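Local structure of hydrolase (Rhizobium meliloti, 5HOE) at residues A[22-27]-A[103-108]. The protein probably hydrolyses ester bonds, acting as a carbohydrate acetylesterase that removes acetyl groups from acetylated sugars. Sequence-based numbering, arbitrary orientation.
Sequences FGDSLT and IMLGTN. With PO4 (phosphate ion), chain E.
Met104 joins Phe22 through its backbone and reaches over to the helix after Asp24 with its side chain. Met104 N donates to Phe22 O at 3.0 Å, in the parallel pairing of two neighbouring strands. With CG anti to the backbone N (chi1 -173°) and a bend at chi3, the flexible thioether lays CE 3.9 Å from Leu26 CB and equally near Thr27 OG1, a hydroxyl hydrogen-bonded to the indole N-H of Trp48. On the sheet face shared with Ile103, Phe22 turns its ring toward helix 84-95; Leu105 CD1 meets ring atom CE2 obliquely at 3.8 Å, while the other methyl of Leu105 lies against the backbone of Gly23 and Asp24. A side chain at Gly23 would collide with Thr27 OG1, so glycine suits the place.

Beyond the strands the chains diverge, and Asp24, in the FGDSLT sequence that carries the GDSL motif of the SGNH hydrolases, ties them together through ordered waters. Its OD1 caps the short helix by accepting from Leu26 N at 2.9 Å, on the anti side of the carboxylate. OD2 accepts from two waters, which in turn take the N-H groups of Gly106, Thr107 and Asn108; a third water donates to OD1 and Met104 O and accepts from Asp24 N and Thr27 OG1. An alanine in place of Asp24 would probably leave Leu26 N without its cap and the two OD2-bound waters without the carboxylate that holds them, so that the 106-108 backbone could shift. Asn108, probably the oxyanion-hole asparagine of this family, passes its amide beside Asp24 CB and donates from ND2 at 2.9 Å to O1 of a phosphate, probably from the crystallisation liquor, an oxygen also bonded by the N-H of Ser25, the probable nucleophile of a triad with His209 and Asp206.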
# COMPACT_ATOMS: atom_id res chain seq x y z
N PHE A 22 7.80 8.94 27.88
CA PHE A 22 7.05 8.88 26.62
C PHE A 22 5.56 9.13 26.88
O PHE A 22 4.91 8.35 27.58
CB PHE A 22 7.26 7.52 25.96
CG PHE A 22 6.84 7.45 24.51
CD1 PHE A 22 7.50 8.22 23.54
CD2 PHE A 22 5.84 6.60 24.09
CE1 PHE A 22 7.12 8.14 22.21
CE2 PHE A 22 5.47 6.53 22.75
CZ PHE A 22 6.13 7.30 21.82
N GLY A 23 5.02 10.22 26.32
CA GLY A 23 3.65 10.58 26.63
C GLY A 23 2.98 11.50 25.63
O GLY A 23 3.47 11.71 24.50
N ASP A 24 1.84 12.05 26.06
CA ASP A 24 0.98 12.94 25.28
C ASP A 24 1.06 14.36 25.86
O ASP A 24 2.11 14.74 26.40
CB ASP A 24 -0.42 12.34 25.20
CG ASP A 24 -1.06 12.11 26.55
OD1 ASP A 24 -0.73 12.82 27.54
OD2 ASP A 24 -1.92 11.21 26.62
N SER A 25 -0.03 15.15 25.74
CA SER A 25 -0.01 16.52 26.26
C SER A 25 0.24 16.56 27.77
O SER A 25 0.73 17.59 28.28
CB SER A 25 -1.33 17.23 25.96
OG SER A 25 -2.42 16.51 26.52
N LEU A 26 -0.15 15.52 28.50
CA LEU A 26 0.11 15.54 29.94
C LEU A 26 1.60 15.53 30.23
O LEU A 26 2.03 16.04 31.27
CB LEU A 26 -0.53 14.34 30.64
CG LEU A 26 -2.01 14.09 30.40
CD1 LEU A 26 -2.45 12.79 31.08
CD2 LEU A 26 -2.82 15.29 30.87
N THR A 27 2.40 14.97 29.31
CA THR A 27 3.85 14.92 29.44
C THR A 27 4.51 16.12 28.76
O THR A 27 5.43 16.72 29.32
CB THR A 27 4.35 13.59 28.88
OG1 THR A 27 3.81 12.52 29.68
CG2 THR A 27 5.86 13.51 28.94
N ILE A 103 5.91 5.25 30.41
CA ILE A 103 4.92 5.42 29.36
C ILE A 103 3.61 5.84 30.00
O ILE A 103 3.01 5.05 30.74
CB ILE A 103 4.70 4.14 28.54
CG1 ILE A 103 6.03 3.54 28.09
CG2 ILE A 103 3.82 4.46 27.35
CD1 ILE A 103 5.90 2.22 27.33
N MET A 104 3.15 7.06 29.71
CA MET A 104 1.84 7.52 30.16
C MET A 104 1.05 7.92 28.92
O MET A 104 1.20 9.03 28.40
CB MET A 104 1.93 8.67 31.18
CG MET A 104 0.53 9.00 31.76
SD MET A 104 0.45 10.09 33.21
CE MET A 104 1.34 11.43 32.49
N LEU A 105 0.21 7.00 28.43
CA LEU A 105 -0.60 7.21 27.24
C LEU A 105 -1.91 6.47 27.43
O LEU A 105 -2.02 5.57 28.27
CB LEU A 105 0.11 6.66 26.00
CG LEU A 105 1.29 7.44 25.46
CD1 LEU A 105 2.07 6.68 24.37
CD2 LEU A 105 0.82 8.79 24.98
N GLY A 106 -2.88 6.80 26.57
CA GLY A 106 -4.15 6.11 26.53
C GLY A 106 -5.34 7.05 26.52
O GLY A 106 -6.41 6.72 25.98
N THR A 107 -5.16 8.23 27.11
CA THR A 107 -6.26 9.19 27.14
C THR A 107 -6.76 9.50 25.73
O THR A 107 -7.98 9.56 25.50
CB THR A 107 -5.83 10.47 27.84
OG1 THR A 107 -5.39 10.17 29.17
CG2 THR A 107 -6.98 11.47 27.88
N ASN A 108 -5.85 9.67 24.77
CA ASN A 108 -6.32 10.08 23.45
C ASN A 108 -6.97 8.93 22.69
O ASN A 108 -7.82 9.18 21.83
CB ASN A 108 -5.19 10.74 22.66
CG ASN A 108 -4.82 12.05 23.27
OD1 ASN A 108 -5.71 12.86 23.60
ND2 ASN A 108 -3.53 12.28 23.47
P PO4 E . -4.14 15.76 24.55
O1 PO4 E . -2.91 14.90 24.43
O2 PO4 E . -5.00 15.24 25.68
O3 PO4 E . -3.92 17.25 24.68
O4 PO4 E . -4.91 15.78 23.27
O HOH W 1 -2.84 9.23 24.93
O HOH W 2 -2.76 9.42 28.48
O HOH W 3 1.28 11.65 28.94